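Local structure of PHA granule-associated protein (Aeromonas hydrophila, 5IP0) at residues 22-33 with 93-104. The protein probably coats intracellular polyhydroxyalkanoate granules as a phasin, its amphiphilic helices acting as a biosurfactant at the polymer surface. Numbering follows the deposited sequence.
Sequences RYNQLLASNIEQ and LGQQFKEELDVL. With CD (cadmium ion), chain Y; CD (cadmium ion), chain B; CD (cadmium ion), chain X.
Leu26 of segment 22-33 enters the antiparallel helix 93-104 as a knob, seated in a hole made by Phe97, Glu100, Leu101 and Leu104, a knob-into-hole fit of the kind seen in coiled coils. Its two methyl groups divide the work. CD2 turns inward, lying 3.5 Å from Leu101 CD2 and 3.7 Å from Phe97 CE1, whereas CD1 rests against the aliphatic base of Glu100, 3.8 Å from its CB. The Phe97 ring swings across the gap because its CG stands anti to the backbone N (chi1 177°); there it also meets Leu27, whose CD2 lies 4.3 Å from Phe97 CZ, while Leu101 CD1 of its own helix covers one face. Asn30 sets its amide steeply against this ring, the planes 72° apart. One further turn along, Leu93 reaches over to the side chain of Gln33.

The other flank is looser and polar. Arg22 CG lies 3.6 Å from Leu104 CD2. The chain then bends at chi2, bringing Arg22 NH2 to Glu100 OE2 in a salt bridge of 2.9 Å. Its N-H...O angle is a bent 134°, although NH2 approaches nearly along the C-O axis of OE2 and that oxygen lies close to the guanidinium plane. Both oxygens of Glu100 also hold a cadmium ion, with OE2 at 2.6 Å from the metal; the carboxylate therefore has two cationic partners, which may lessen its pull on Arg22.

The segment axes run 11.2 Å apart and almost exactly antiparallel, joining helices 18-57 and 65-109 into a long helical hairpin. Leu93 extends the seam onto Leu34 and Leu37, while beyond helix 18-57 two further subunits pack in: Gln38 of the second and Leu39 of the third both lie against Ala28.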
ATOM      1  N   ARG D  22       0.059  23.014  -2.503  1.00 75.39           N
ATOM      2  CA  ARG D  22       1.006  22.528  -1.508  1.00 75.39           C
ATOM      3  C   ARG D  22       0.371  21.468  -0.608  1.00 74.75           C
ATOM      4  O   ARG D  22       1.032  20.505  -0.206  1.00 74.35           O
ATOM      5  CB  ARG D  22       1.546  23.691  -0.675  1.00 76.52           C
ATOM      6  CG  ARG D  22       2.548  23.230   0.389  1.00106.17           C
ATOM      7  CD  ARG D  22       3.882  22.709  -0.173  1.00106.95           C
ATOM      8  NE  ARG D  22       4.499  21.687   0.679  1.00 94.07           N
ATOM      9  CZ  ARG D  22       4.735  20.432   0.295  1.00107.00           C
ATOM     10  NH1 ARG D  22       4.446  20.051  -0.946  1.00104.39           N
ATOM     11  NH2 ARG D  22       5.299  19.563   1.132  1.00101.29           N
ATOM     12  N   TYR D  23      -0.899  21.651  -0.244  1.00 74.82           N
ATOM     13  CA  TYR D  23      -1.585  20.675   0.606  1.00 76.60           C
ATOM     14  C   TYR D  23      -1.793  19.345  -0.118  1.00 86.69           C
ATOM     15  O   TYR D  23      -1.515  18.261   0.430  1.00 72.87           O
ATOM     16  CB  TYR D  23      -2.913  21.267   1.061  1.00 80.54           C
ATOM     17  CG  TYR D  23      -3.832  20.298   1.737  1.00 82.10           C
ATOM     18  CD1 TYR D  23      -3.543  19.813   3.001  1.00 79.79           C
ATOM     19  CD2 TYR D  23      -5.002  19.870   1.107  1.00 82.19           C
ATOM     20  CE1 TYR D  23      -4.390  18.927   3.625  1.00 92.32           C
ATOM     21  CE2 TYR D  23      -5.857  18.988   1.720  1.00 77.48           C
ATOM     22  CZ  TYR D  23      -5.545  18.518   2.982  1.00 88.05           C
ATOM     23  OH  TYR D  23      -6.385  17.637   3.609  1.00 79.88           O
ATOM     24  N   ASN D  24      -2.331  19.418  -1.341  1.00 73.09           N
ATOM     25  CA  ASN D  24      -2.479  18.241  -2.184  1.00 72.25           C
ATOM     26  C   ASN D  24      -1.153  17.522  -2.397  1.00 71.84           C
ATOM     27  O   ASN D  24      -1.095  16.284  -2.374  1.00 71.17           O
ATOM     28  CB  ASN D  24      -3.084  18.655  -3.524  1.00 78.54           C
ATOM     29  CG  ASN D  24      -4.492  19.224  -3.390  1.00 96.47           C
ATOM     30  OD1 ASN D  24      -4.707  20.411  -3.610  1.00 83.29           O
ATOM     31  ND2 ASN D  24      -5.469  18.355  -3.070  1.00101.20           N
ATOM     32  N   GLN D  25      -0.080  18.279  -2.625  1.00 76.02           N
ATOM     33  CA  GLN D  25       1.240  17.671  -2.762  1.00 72.20           C
ATOM     34  C   GLN D  25       1.676  16.989  -1.468  1.00 72.10           C
ATOM     35  O   GLN D  25       2.244  15.889  -1.499  1.00 79.33           O
ATOM     36  CB  GLN D  25       2.256  18.716  -3.240  1.00 92.35           C
ATOM     37  CG  GLN D  25       3.633  18.134  -3.604  1.00114.92           C
ATOM     38  CD  GLN D  25       3.660  17.305  -4.886  1.00121.98           C
ATOM     39  OE1 GLN D  25       3.533  17.832  -5.999  1.00143.86           O
ATOM     40  NE2 GLN D  25       3.801  15.985  -4.726  1.00 89.54           N
ATOM     41  N   LEU D  26       1.397  17.613  -0.321  1.00 72.64           N
ATOM     42  CA  LEU D  26       1.729  17.004   0.962  1.00 72.75           C
ATOM     43  C   LEU D  26       1.101  15.620   1.090  1.00 71.91           C
ATOM     44  O   LEU D  26       1.789  14.628   1.384  1.00 71.64           O
ATOM     45  CB  LEU D  26       1.267  17.919   2.101  1.00 78.69           C
ATOM     46  CG  LEU D  26       1.398  17.284   3.493  1.00 77.88           C
ATOM     47  CD1 LEU D  26       2.855  17.120   3.859  1.00 74.31           C
ATOM     48  CD2 LEU D  26       0.627  18.020   4.573  1.00 74.72           C
ATOM     49  N   LEU D  27      -0.222  15.548   0.861  1.00 76.25           N
ATOM     50  CA  LEU D  27      -0.959  14.284   0.920  1.00 70.94           C
ATOM     51  C   LEU D  27      -0.401  13.255  -0.049  1.00 75.65           C
ATOM     52  O   LEU D  27      -0.118  12.110   0.332  1.00 69.83           O
ATOM     53  CB  LEU D  27      -2.437  14.528   0.622  1.00 70.96           C
ATOM     54  CG  LEU D  27      -3.133  15.404   1.655  1.00 71.80           C
ATOM     55  CD1 LEU D  27      -4.612  15.566   1.340  1.00 71.97           C
ATOM     56  CD2 LEU D  27      -2.935  14.794   3.028  1.00 72.07           C
ATOM     57  N   ALA D  28      -0.243  13.647  -1.319  1.00 76.75           N
ATOM     58  CA  ALA D  28       0.249  12.711  -2.323  1.00 69.59           C
ATOM     59  C   ALA D  28       1.595  12.131  -1.915  1.00 69.62           C
ATOM     60  O   ALA D  28       1.836  10.927  -2.071  1.00 69.16           O
ATOM     61  CB  ALA D  28       0.338  13.415  -3.674  1.00 69.80           C
ATOM     62  N   SER D  29       2.474  12.979  -1.359  1.00 77.86           N
ATOM     63  CA  SER D  29       3.787  12.526  -0.905  1.00 70.59           C
ATOM     64  C   SER D  29       3.674  11.514   0.226  1.00 77.28           C
ATOM     65  O   SER D  29       4.386  10.506   0.236  1.00 78.24           O
ATOM     66  CB  SER D  29       4.637  13.710  -0.485  1.00 71.56           C
ATOM     67  OG  SER D  29       5.924  13.289  -0.066  1.00 89.77           O
ATOM     68  N   ASN D  30       2.819  11.772   1.214  1.00 82.91           N
ATOM     69  CA  ASN D  30       2.708  10.779   2.280  1.00 77.39           C
ATOM     70  C   ASN D  30       2.103   9.470   1.809  1.00 73.56           C
ATOM     71  O   ASN D  30       2.512   8.410   2.285  1.00 86.82           O
ATOM     72  CB  ASN D  30       1.890  11.310   3.440  1.00 85.79           C
ATOM     73  CG  ASN D  30       2.715  12.093   4.374  1.00 71.98           C
ATOM     74  OD1 ASN D  30       2.785  13.306   4.275  1.00 91.16           O
ATOM     75  ND2 ASN D  30       3.410  11.399   5.260  1.00 72.35           N
ATOM     76  N   ILE D  31       1.139   9.515   0.887  1.00 81.45           N
ATOM     77  CA  ILE D  31       0.622   8.278   0.300  1.00 68.44           C
ATOM     78  C   ILE D  31       1.761   7.514  -0.348  1.00 68.22           C
ATOM     79  O   ILE D  31       1.916   6.305  -0.171  1.00 67.93           O
ATOM     80  CB  ILE D  31      -0.498   8.587  -0.699  1.00 68.19           C
ATOM     81  CG1 ILE D  31      -1.712   9.108   0.051  1.00 68.52           C
ATOM     82  CG2 ILE D  31      -0.871   7.348  -1.436  1.00 67.63           C
ATOM     83  CD1 ILE D  31      -2.848   9.536  -0.848  1.00 97.83           C
ATOM     84  N   GLU D  32       2.591   8.231  -1.096  1.00 78.68           N
ATOM     85  CA  GLU D  32       3.759   7.621  -1.711  1.00 68.55           C
ATOM     86  C   GLU D  32       4.675   6.969  -0.678  1.00 75.45           C
ATOM     87  O   GLU D  32       5.132   5.831  -0.864  1.00 83.05           O
ATOM     88  CB  GLU D  32       4.514   8.676  -2.492  1.00 69.10           C
ATOM     89  CG  GLU D  32       5.129   8.141  -3.722  1.00 81.96           C
ATOM     90  CD  GLU D  32       5.846   9.200  -4.484  1.00142.98           C
ATOM     91  OE1 GLU D  32       5.768  10.370  -4.048  1.00163.61           O
ATOM     92  OE2 GLU D  32       6.490   8.862  -5.505  1.00165.00           O
ATOM     93  N   GLN D  33       4.990   7.688   0.407  1.00 69.46           N
ATOM     94  CA  GLN D  33       5.932   7.153   1.385  1.00 69.98           C
ATOM     95  C   GLN D  33       5.348   5.976   2.139  1.00 69.61           C
ATOM     96  O   GLN D  33       6.048   4.997   2.396  1.00 77.92           O
ATOM     97  CB  GLN D  33       6.399   8.237   2.345  1.00 70.91           C
ATOM     98  CG  GLN D  33       7.296   9.258   1.681  1.00 71.52           C
ATOM     99  CD  GLN D  33       7.837  10.274   2.652  1.00 78.31           C
ATOM    100  OE1 GLN D  33       8.494   9.897   3.617  1.00 95.10           O
ATOM    101  NE2 GLN D  33       7.585  11.567   2.404  1.00 72.91           N
ATOM    102  N   LEU D  93       7.615   8.910   9.944  1.00 92.23           N
ATOM    103  CA  LEU D  93       6.723   9.381   8.885  1.00 79.37           C
ATOM    104  C   LEU D  93       5.527  10.150   9.442  1.00 75.50           C
ATOM    105  O   LEU D  93       5.146  11.197   8.899  1.00 75.36           O
ATOM    106  CB  LEU D  93       6.277   8.166   8.070  1.00 78.64           C
ATOM    107  CG  LEU D  93       5.578   8.248   6.721  1.00 91.40           C
ATOM    108  CD1 LEU D  93       6.061   9.441   5.952  1.00106.55           C
ATOM    109  CD2 LEU D  93       5.886   6.968   5.971  1.00 92.46           C
ATOM    110  N   GLY D  94       4.926   9.638  10.526  1.00 75.98           N
ATOM    111  CA  GLY D  94       3.791  10.318  11.138  1.00 84.30           C
ATOM    112  C   GLY D  94       4.172  11.620  11.809  1.00 79.06           C
ATOM    113  O   GLY D  94       3.460  12.625  11.701  1.00 77.91           O
ATOM    114  N   GLN D  95       5.304  11.606  12.512  1.00 83.45           N
ATOM    115  CA  GLN D  95       5.907  12.789  13.115  1.00 88.60           C
ATOM    116  C   GLN D  95       6.143  13.900  12.091  1.00 95.07           C
ATOM    117  O   GLN D  95       5.693  15.040  12.264  1.00121.05           O
ATOM    118  CB  GLN D  95       7.231  12.374  13.765  1.00 83.72           C
ATOM    119  CG  GLN D  95       7.639  13.261  14.894  1.00105.30           C
ATOM    120  CD  GLN D  95       6.800  13.015  16.119  1.00114.28           C
ATOM    121  OE1 GLN D  95       6.703  11.876  16.592  1.00118.93           O
ATOM    122  NE2 GLN D  95       6.145  14.070  16.618  1.00101.84           N
ATOM    123  N   GLN D  96       6.870  13.582  11.019  1.00 79.10           N
ATOM    124  CA  GLN D  96       7.180  14.578   9.999  1.00 78.88           C
ATOM    125  C   GLN D  96       5.928  15.058   9.280  1.00 95.78           C
ATOM    126  O   GLN D  96       5.852  16.231   8.882  1.00 78.21           O
ATOM    127  CB  GLN D  96       8.178  13.995   9.000  1.00 78.32           C
ATOM    128  CG  GLN D  96       8.766  15.000   8.035  1.00105.35           C
ATOM    129  CD  GLN D  96       9.590  14.326   6.950  1.00127.95           C
ATOM    130  OE1 GLN D  96       9.968  13.152   7.078  1.00120.57           O
ATOM    131  NE2 GLN D  96       9.862  15.063   5.867  1.00129.96           N
ATOM    132  N   PHE D  97       4.946  14.162   9.093  1.00 92.29           N
ATOM    133  CA  PHE D  97       3.667  14.571   8.524  1.00 76.16           C
ATOM    134  C   PHE D  97       2.995  15.623   9.392  1.00 77.23           C
ATOM    135  O   PHE D  97       2.561  16.672   8.891  1.00 77.29           O
ATOM    136  CB  PHE D  97       2.756  13.358   8.354  1.00 89.47           C
ATOM    137  CG  PHE D  97       1.389  13.705   7.831  1.00 86.75           C
ATOM    138  CD1 PHE D  97       1.244  14.341   6.607  1.00 74.06           C
ATOM    139  CD2 PHE D  97       0.262  13.418   8.566  1.00 74.91           C
ATOM    140  CE1 PHE D  97       0.011  14.680   6.123  1.00 74.73           C
ATOM    141  CE2 PHE D  97      -0.979  13.761   8.090  1.00 83.38           C
ATOM    142  CZ  PHE D  97      -1.107  14.394   6.864  1.00 74.05           C
ATOM    143  N   LYS D  98       2.886  15.345  10.703  1.00 78.20           N
ATOM    144  CA  LYS D  98       2.458  16.355  11.679  1.00 79.59           C
ATOM    145  C   LYS D  98       3.186  17.671  11.457  1.00 82.71           C
ATOM    146  O   LYS D  98       2.557  18.726  11.303  1.00 81.04           O
ATOM    147  CB  LYS D  98       2.714  15.863  13.108  1.00 80.83           C
ATOM    148  CG  LYS D  98       1.969  16.626  14.203  1.00 82.32           C
ATOM    149  CD  LYS D  98       2.771  16.639  15.515  1.00 96.92           C
ATOM    150  CE  LYS D  98       2.158  17.545  16.619  1.00107.63           C
ATOM    151  NZ  LYS D  98       1.723  18.953  16.280  1.00104.46           N
ATOM    152  N   GLU D  99       4.519  17.613  11.400  1.00 80.68           N
ATOM    153  CA  GLU D  99       5.333  18.808  11.247  1.00 81.61           C
ATOM    154  C   GLU D  99       4.917  19.643  10.045  1.00 80.88           C
ATOM    155  O   GLU D  99       4.510  20.803  10.187  1.00 87.87           O
ATOM    156  CB  GLU D  99       6.795  18.399  11.154  1.00 90.20           C
ATOM    157  CG  GLU D  99       7.420  18.186  12.516  1.00102.48           C
ATOM    158  CD  GLU D  99       8.825  17.662  12.422  1.00110.26           C
ATOM    159  OE1 GLU D  99       9.230  17.237  11.316  1.00 84.74           O
ATOM    160  OE2 GLU D  99       9.556  17.760  13.427  1.00130.53           O
ATOM    161  N   GLU D 100       4.975  19.067   8.850  1.00 79.52           N
ATOM    162  CA  GLU D 100       4.668  19.871   7.674  1.00 79.00           C
ATOM    163  C   GLU D 100       3.258  20.415   7.733  1.00 87.09           C
ATOM    164  O   GLU D 100       2.990  21.509   7.214  1.00 84.19           O
ATOM    165  CB  GLU D 100       4.836  19.053   6.422  1.00 77.67           C
ATOM    166  CG  GLU D 100       6.248  18.899   6.075  1.00113.89           C
ATOM    167  CD  GLU D 100       6.406  18.179   4.801  1.00109.23           C
ATOM    168  OE1 GLU D 100       6.637  16.955   4.846  1.00 91.41           O
ATOM    169  OE2 GLU D 100       6.268  18.856   3.757  1.00120.19           O
ATOM    170  N   LEU D 101       2.337  19.653   8.333  1.00 93.30           N
ATOM    171  CA  LEU D 101       0.996  20.175   8.548  1.00 78.83           C
ATOM    172  C   LEU D 101       1.023  21.425   9.406  1.00 86.51           C
ATOM    173  O   LEU D 101       0.352  22.411   9.094  1.00 90.27           O
ATOM    174  CB  LEU D 101       0.122  19.122   9.216  1.00 78.59           C
ATOM    175  CG  LEU D 101      -0.540  18.151   8.261  1.00 87.95           C
ATOM    176  CD1 LEU D 101      -1.307  17.146   9.088  1.00 77.22           C
ATOM    177  CD2 LEU D 101      -1.424  18.930   7.298  1.00 76.87           C
ATOM    178  N   ASP D 102       1.823  21.416  10.475  1.00 81.49           N
ATOM    179  CA  ASP D 102       1.867  22.568  11.373  1.00 86.73           C
ATOM    180  C   ASP D 102       2.499  23.796  10.712  1.00 83.60           C
ATOM    181  O   ASP D 102       2.092  24.934  10.997  1.00 91.64           O
ATOM    182  CB  ASP D 102       2.565  22.195  12.688  1.00 86.76           C
ATOM    183  CG  ASP D 102       1.683  21.313  13.597  1.00114.98           C
ATOM    184  OD1 ASP D 102       0.731  20.644  13.098  1.00123.85           O
ATOM    185  OD2 ASP D 102       1.935  21.317  14.833  1.00113.85           O
ATOM    186  N   VAL D 103       3.503  23.615   9.847  1.00 82.97           N
ATOM    187  CA  VAL D 103       3.987  24.793   9.120  1.00 88.64           C
ATOM    188  C   VAL D 103       2.929  25.278   8.124  1.00 82.63           C
ATOM    189  O   VAL D 103       2.796  26.481   7.892  1.00 83.38           O
ATOM    190  CB  VAL D 103       5.383  24.580   8.476  1.00 88.82           C
ATOM    191  CG1 VAL D 103       6.128  23.356   9.055  1.00 87.90           C
ATOM    192  CG2 VAL D 103       5.355  24.610   6.940  1.00 82.17           C
ATOM    193  N   LEU D 104       2.192  24.361   7.483  1.00 86.38           N
ATOM    194  CA  LEU D 104       1.154  24.789   6.540  1.00 80.63           C
ATOM    195  C   LEU D 104       0.007  25.528   7.229  1.00 93.57           C
ATOM    196  O   LEU D 104      -0.558  26.469   6.654  1.00 90.66           O
ATOM    197  CB  LEU D 104       0.632  23.593   5.748  1.00 79.11           C
ATOM    198  CG  LEU D 104       1.444  23.263   4.496  1.00 79.35           C
ATOM    199  CD1 LEU D 104       1.103  21.904   3.962  1.00 82.86           C
ATOM    200  CD2 LEU D 104       1.044  24.285   3.482  1.00 83.37           C
TER
HETATM  201 CD    CD Y 204       7.106  16.888   2.233  1.00128.60          CD
HETATM  202 CD    CD B 202       7.028  11.525  -5.968  1.00123.57          CD
HETATM  203 CD    CD X 203      11.158  15.859  12.527  1.00229.48          CD